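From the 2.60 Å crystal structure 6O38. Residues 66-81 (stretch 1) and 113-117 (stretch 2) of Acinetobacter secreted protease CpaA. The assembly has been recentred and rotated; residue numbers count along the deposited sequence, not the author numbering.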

ATOM      1  N   ASN A  66      17.360   5.359  17.200  1.00 67.39           N
ATOM      2  CA  ASN A  66      18.145   5.452  15.977  1.00 68.40           C
ATOM      3  C   ASN A  66      17.990   4.215  15.099  1.00 65.97           C
ATOM      4  O   ASN A  66      18.803   3.999  14.193  1.00 66.74           O
ATOM      5  N   ILE A  67      16.967   3.405  15.347  1.00 64.92           N
ATOM      6  CA  ILE A  67      16.711   2.200  14.568  1.00 63.39           C
ATOM      7  C   ILE A  67      15.799   2.581  13.398  1.00 63.12           C
ATOM      8  O   ILE A  67      14.678   3.055  13.640  1.00 63.14           O
ATOM      9  N   PRO A  68      16.234   2.399  12.150  1.00 60.86           N
ATOM     10  CA  PRO A  68      15.399   2.811  11.007  1.00 60.83           C
ATOM     11  C   PRO A  68      14.125   1.997  10.839  1.00 59.75           C
ATOM     12  O   PRO A  68      13.274   2.384  10.028  1.00 60.01           O
ATOM     13  N   LEU A  69      13.965   0.892  11.562  1.00 60.61           N
ATOM     14  CA  LEU A  69      12.735   0.121  11.488  1.00 60.56           C
ATOM     15  C   LEU A  69      11.630   0.815  12.275  1.00 59.50           C
ATOM     16  O   LEU A  69      11.886   1.531  13.247  1.00 58.78           O
ATOM     17  N   GLU A  70      10.387   0.599  11.843  1.00 63.77           N
ATOM     18  CA  GLU A  70       9.261   1.254  12.500  1.00 64.08           C
ATOM     19  C   GLU A  70       8.926   0.603  13.837  1.00 63.83           C
ATOM     20  O   GLU A  70       8.621   1.303  14.809  1.00 64.12           O
ATOM     21  N   VAL A  71       8.968  -0.725  13.908  1.00 63.62           N
ATOM     22  CA  VAL A  71       8.609  -1.461  15.115  1.00 63.63           C
ATOM     23  C   VAL A  71       9.640  -2.559  15.344  1.00 63.68           C
ATOM     24  O   VAL A  71      10.125  -3.178  14.391  1.00 64.09           O
ATOM     25  N   LEU A  72       9.983  -2.792  16.610  1.00 63.11           N
ATOM     26  CA  LEU A  72      10.838  -3.905  17.001  1.00 63.66           C
ATOM     27  C   LEU A  72       9.984  -5.032  17.561  1.00 64.75           C
ATOM     28  O   LEU A  72       9.160  -4.808  18.454  1.00 64.43           O
ATOM     29  N   LYS A  73      10.186  -6.239  17.042  1.00 63.40           N
ATOM     30  CA  LYS A  73       9.490  -7.422  17.532  1.00 65.23           C
ATOM     31  C   LYS A  73      10.282  -8.013  18.691  1.00 65.86           C
ATOM     32  O   LYS A  73      11.435  -8.423  18.515  1.00 67.16           O
ATOM     33  N   ILE A  74       9.669  -8.052  19.870  1.00 66.68           N
ATOM     34  CA  ILE A  74      10.304  -8.575  21.074  1.00 67.32           C
ATOM     35  C   ILE A  74       9.768  -9.977  21.324  1.00 69.79           C
ATOM     36  O   ILE A  74       8.558 -10.166  21.494  1.00 69.79           O
ATOM     37  N   ASN A  75      10.665 -10.957  21.348  1.00 69.22           N
ATOM     38  CA  ASN A  75      10.309 -12.348  21.587  1.00 72.44           C
ATOM     39  C   ASN A  75      10.915 -12.826  22.899  1.00 73.44           C
ATOM     40  O   ASN A  75      11.727 -12.143  23.529  1.00 71.98           O
ATOM     41  N   SER A  76      10.501 -14.023  23.310  1.00 76.33           N
ATOM     42  CA  SER A  76      11.024 -14.625  24.529  1.00 77.96           C
ATOM     43  C   SER A  76      12.509 -14.927  24.360  1.00 79.66           C
ATOM     44  O   SER A  76      12.903 -15.646  23.435  1.00 82.19           O
ATOM     45  N   GLY A  77      13.332 -14.375  25.250  1.00 78.68           N
ATOM     46  CA  GLY A  77      14.767 -14.542  25.191  1.00 80.43           C
ATOM     47  C   GLY A  77      15.520 -13.354  24.632  1.00 78.06           C
ATOM     48  O   GLY A  77      16.755 -13.338  24.701  1.00 79.50           O
ATOM     49  N   ASP A  78      14.819 -12.365  24.086  1.00 74.83           N
ATOM     50  CA  ASP A  78      15.467 -11.177  23.551  1.00 72.66           C
ATOM     51  C   ASP A  78      15.900 -10.243  24.675  1.00 71.06           C
ATOM     52  O   ASP A  78      15.246 -10.139  25.717  1.00 70.31           O
ATOM     53  N   VAL A  79      17.023  -9.563  24.452  1.00 70.96           N
ATOM     54  CA  VAL A  79      17.576  -8.590  25.390  1.00 69.94           C
ATOM     55  C   VAL A  79      17.989  -7.373  24.571  1.00 68.03           C
ATOM     56  O   VAL A  79      19.018  -7.397  23.886  1.00 69.93           O
ATOM     57  N   TYR A  80      17.190  -6.312  24.631  1.00 70.61           N
ATOM     58  CA  TYR A  80      17.487  -5.063  23.947  1.00 69.56           C
ATOM     59  C   TYR A  80      17.996  -4.036  24.948  1.00 69.64           C
ATOM     60  O   TYR A  80      17.452  -3.906  26.048  1.00 68.99           O
ATOM     61  N   GLN A  81      19.041  -3.307  24.564  1.00 68.96           N
ATOM     62  CA  GLN A  81      19.663  -2.312  25.428  1.00 70.01           C
ATOM     63  C   GLN A  81      19.767  -0.993  24.678  1.00 69.72           C
ATOM     64  O   GLN A  81      20.257  -0.955  23.545  1.00 70.76           O
ATOM     65  N   THR A 113      21.065 -16.708  18.028  1.00 71.61           N
ATOM     66  CA  THR A 113      19.618 -16.829  17.908  1.00 71.09           C
ATOM     67  C   THR A 113      18.889 -15.540  18.268  1.00 70.19           C
ATOM     68  O   THR A 113      17.654 -15.523  18.261  1.00 70.04           O
ATOM     69  N   ALA A 114      19.619 -14.473  18.585  1.00 70.29           N
ATOM     70  CA  ALA A 114      18.991 -13.199  18.906  1.00 69.50           C
ATOM     71  C   ALA A 114      18.229 -12.658  17.703  1.00 67.03           C
ATOM     72  O   ALA A 114      18.681 -12.765  16.559  1.00 65.55           O
ATOM     73  N   THR A 115      17.054 -12.083  17.972  1.00 69.22           N
ATOM     74  CA  THR A 115      16.219 -11.554  16.898  1.00 67.04           C
ATOM     75  C   THR A 115      16.940 -10.459  16.122  1.00 65.43           C
ATOM     76  O   THR A 115      16.860 -10.406  14.888  1.00 64.18           O
HETATM   77  N   MSE A 116      17.659  -9.587  16.820  1.00 65.06           N
HETATM   78  CA  MSE A 116      18.377  -8.504  16.159  1.00 63.96           C
HETATM   79  C   MSE A 116      19.872  -8.549  16.458  1.00 64.70           C
HETATM   80  O   MSE A 116      20.286  -8.629  17.615  1.00 66.31           O
ATOM     81  N   GLN A 117      20.679  -8.500  15.400  1.00 62.79           N
ATOM     82  CA  GLN A 117      22.128  -8.536  15.517  1.00 63.40           C
ATOM     83  C   GLN A 117      22.728  -7.531  14.544  1.00 62.37           C
ATOM     84  O   GLN A 117      22.073  -7.085  13.600  1.00 61.10           O
TER

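The contact between these two stretches of CpaA is small, burying 311 Å² in all, and from the second stretch it rests mainly on two neighbouring residues. Thr115 and Met116, the latter present as selenomethionine, both direct their CA-to-CB bonds toward the first stretch, one into a polar cluster and the other into an apolar pocket.

The polar cluster centres on Asp78, at the end of the type II turn that begins at Asn75. Its CA-to-CB bond runs sideways, but with chi1 in the m well the carboxylate comes nearer the second stretch, where its two oxygens take separate donors from one residue. The backbone N of Thr115 donates to Asp78 OD1 at 3.3 Å, with a nearly straight N-H...O angle of 164°, while Thr115 OG1 donates to Asp78 OD2 at 2.9 Å. Threonine suits the site because its m rotamer places the hydroxyl where it can serve the same carboxylate as its own amide. OD2 of Asp78 also accepts from the backbone N of Asn75 at 2.9 Å. Together with the backbone bond from Asp78 N to Asn75 O at 3.1 Å, this ties the two ends of the turn together, so the carboxylate both braces the turn and holds the second stretch. Within the turn, Gly77 has phi/psi of 102/-9, where a CB would be jammed against the preceding carbonyl oxygen; glycine escapes that conflict.

Asn75, also m at chi1, points toward the second stretch and completes the network: its ND2 donates to Thr115 OG1 at 3.3 Å. The hydroxyl thus accepts from an amide while giving its proton to a carboxylate, a pairing that uses both of its capacities. On the other side of the amide group, Asn75 OD1 receives a hydrogen bond from Lys73 NZ at 2.9 Å. The lysine, t through its first three chi angles, leads its ammonium away from the second stretch.

The apolar contacts gather around Met116. Its chain runs t, t, m, and the long, flexible thioether-like arm, here carrying selenium, reaches among several hydrophobic groups. The terminal CE lies 3.6 Å from Leu72 CD2 and 3.7 Å from Leu69 CD1, and SE is 4.3 Å from Ile67 CD1. Ile67 and Leu69 point toward the second stretch, whereas Leu72 starts sideways and brings its end nearer; all three have chi1 in the m well. Their branched aliphatic ends offer Met116 surfaces without polar demands.

Tyr80 joins the two regions. It begins sideways, but its m rotamer carries the ring nearer the second stretch, with CE1 3.9 Å from Met116 CB in an oblique approach. Farther out, Tyr80 OH lies 3.6 Å from Thr115 CB and 3.1 Å from Lys73 O. Tyrosine fits here because it combines a broad apolar ring beside Met116 with a polar tip near Thr115. The methyl group of Thr115 adds a lesser contact, its CG2 lying 3.9 Å from Lys73 O.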

ATOM      1  CB  ASN A  66      19.620   5.688  16.306  1.00 71.50           C
ATOM      2  CG  ASN A  66      20.270   4.493  16.975  1.00 71.12           C
ATOM      3  OD1 ASN A  66      19.631   3.770  17.739  1.00 69.06           O
ATOM      4  ND2 ASN A  66      21.549   4.278  16.689  1.00 73.71           N
ATOM      5  CB  ILE A  67      16.075   1.101  15.425  1.00 62.07           C
ATOM      6  CG1 ILE A  67      17.064   0.635  16.494  1.00 62.85           C
ATOM      7  CG2 ILE A  67      15.626  -0.063  14.555  1.00 61.53           C
ATOM      8  CD1 ILE A  67      16.506  -0.401  17.435  1.00 62.35           C
ATOM      9  CB  PRO A  68      16.333   2.622   9.803  1.00 61.80           C
ATOM     10  CG  PRO A  68      17.718   2.602  10.382  1.00 62.86           C
ATOM     11  CD  PRO A  68      17.572   1.960  11.726  1.00 61.92           C
ATOM     12  CB  LEU A  69      12.952  -1.295  12.022  1.00 61.19           C
ATOM     13  CG  LEU A  69      14.109  -2.090  11.407  1.00 62.84           C
ATOM     14  CD1 LEU A  69      14.158  -3.501  11.976  1.00 64.19           C
ATOM     15  CD2 LEU A  69      14.002  -2.124   9.891  1.00 64.48           C
ATOM     16  CB  GLU A  70       8.038   1.254  11.583  1.00 64.62           C
ATOM     17  CG  GLU A  70       7.781   2.593  10.908  1.00 65.51           C
ATOM     18  CD  GLU A  70       6.638   2.547   9.914  1.00 65.94           C
ATOM     19  OE1 GLU A  70       5.855   1.574   9.943  1.00 65.93           O
ATOM     20  OE2 GLU A  70       6.525   3.486   9.099  1.00 66.66           O
ATOM     21  CB  VAL A  71       7.186  -2.058  15.016  1.00 64.35           C
ATOM     22  CG1 VAL A  71       6.839  -2.841  16.270  1.00 64.67           C
ATOM     23  CG2 VAL A  71       6.155  -0.964  14.775  1.00 64.48           C
ATOM     24  CB  LEU A  72      11.873  -3.477  18.044  1.00 63.18           C
ATOM     25  CG  LEU A  72      13.089  -2.672  17.586  1.00 62.84           C
ATOM     26  CD1 LEU A  72      14.316  -3.091  18.381  1.00 63.62           C
ATOM     27  CD2 LEU A  72      13.327  -2.820  16.091  1.00 63.10           C
ATOM     28  CB  LYS A  73       9.312  -8.448  16.413  1.00 68.02           C
ATOM     29  CG  LYS A  73       8.318  -9.557  16.726  1.00 70.33           C
ATOM     30  CD  LYS A  73       8.162 -10.497  15.539  1.00 73.73           C
ATOM     31  CE  LYS A  73       6.961 -11.419  15.701  1.00 76.27           C
ATOM     32  NZ  LYS A  73       7.103 -12.341  16.860  1.00 77.54           N
ATOM     33  CB  ILE A  74      10.051  -7.663  22.284  1.00 65.31           C
ATOM     34  CG1 ILE A  74      10.672  -6.283  22.056  1.00 63.45           C
ATOM     35  CG2 ILE A  74      10.605  -8.293  23.549  1.00 66.31           C
ATOM     36  CD1 ILE A  74      10.472  -5.325  23.211  1.00 62.19           C
ATOM     37  CB  ASN A  75      10.776 -13.236  20.428  1.00 75.50           C
ATOM     38  CG  ASN A  75      10.132 -12.860  19.108  1.00 75.15           C
ATOM     39  OD1 ASN A  75       8.970 -13.178  18.859  1.00 76.02           O
ATOM     40  ND2 ASN A  75      10.889 -12.183  18.252  1.00 74.21           N
ATOM     41  CB  SER A  76      10.249 -15.897  24.864  1.00 81.20           C
ATOM     42  OG  SER A  76      10.747 -16.505  26.043  1.00 83.08           O
ATOM     43  CB  ASP A  78      14.533 -10.437  22.592  1.00 70.13           C
ATOM     44  CG  ASP A  78      14.490 -11.067  21.213  1.00 72.15           C
ATOM     45  OD1 ASP A  78      15.503 -11.673  20.805  1.00 75.69           O
ATOM     46  OD2 ASP A  78      13.447 -10.952  20.534  1.00 71.20           O
ATOM     47  CB  VAL A  79      18.763  -9.148  26.186  1.00 73.06           C
ATOM     48  CG1 VAL A  79      19.362  -8.068  27.075  1.00 72.39           C
ATOM     49  CG2 VAL A  79      18.330 -10.347  27.022  1.00 75.19           C
ATOM     50  CB  TYR A  80      16.248  -4.521  23.231  1.00 67.04           C
ATOM     51  CG  TYR A  80      15.765  -5.394  22.098  1.00 67.46           C
ATOM     52  CD1 TYR A  80      16.279  -5.243  20.817  1.00 68.00           C
ATOM     53  CD2 TYR A  80      14.796  -6.365  22.306  1.00 67.80           C
ATOM     54  CE1 TYR A  80      15.843  -6.036  19.775  1.00 68.82           C
ATOM     55  CE2 TYR A  80      14.352  -7.164  21.268  1.00 68.87           C
ATOM     56  CZ  TYR A  80      14.879  -6.995  20.006  1.00 69.33           C
ATOM     57  OH  TYR A  80      14.443  -7.787  18.967  1.00 70.55           O
ATOM     58  CB  GLN A  81      21.051  -2.770  25.890  1.00 74.00           C
ATOM     59  CG  GLN A  81      21.677  -1.880  26.950  1.00 75.82           C
ATOM     60  CD  GLN A  81      23.072  -2.330  27.335  1.00 80.42           C
ATOM     61  OE1 GLN A  81      23.488  -2.186  28.485  1.00 81.96           O
ATOM     62  NE2 GLN A  81      23.805  -2.876  26.371  1.00 83.06           N
ATOM     63  CB  THR A 113      19.103 -17.971  18.790  1.00 73.44           C
ATOM     64  OG1 THR A 113      19.343 -17.660  20.168  1.00 75.56           O
ATOM     65  CG2 THR A 113      19.807 -19.273  18.437  1.00 74.49           C
ATOM     66  CB  ALA A 114      20.043 -12.189  19.364  1.00 69.66           C
ATOM     67  CB  THR A 115      14.901 -11.029  17.473  1.00 67.31           C
ATOM     68  OG1 THR A 115      14.135 -12.123  17.992  1.00 68.90           O
ATOM     69  CG2 THR A 115      14.089 -10.313  16.402  1.00 65.24           C
HETATM   70  CB  MSE A 116      17.799  -7.152  16.572  1.00 66.73           C
HETATM   71  CG  MSE A 116      18.480  -5.967  15.915  1.00 65.87           C
HETATM   72 SE   MSE A 116      17.354  -4.382  15.938  0.33 65.03          SE
HETATM   73  CE  MSE A 116      15.865  -5.086  14.897  1.00 63.76           C
ATOM     74  CB  GLN A 117      22.685  -9.939  15.234  1.00 63.76           C
ATOM     75  CG  GLN A 117      22.083 -11.037  16.097  1.00 65.12           C
ATOM     76  CD  GLN A 117      22.663 -12.401  15.789  1.00 66.01           C
ATOM     77  OE1 GLN A 117      23.880 -12.570  15.716  1.00 66.59           O
ATOM     78  NE2 GLN A 117      21.790 -13.384  15.596  1.00 66.22           N
TER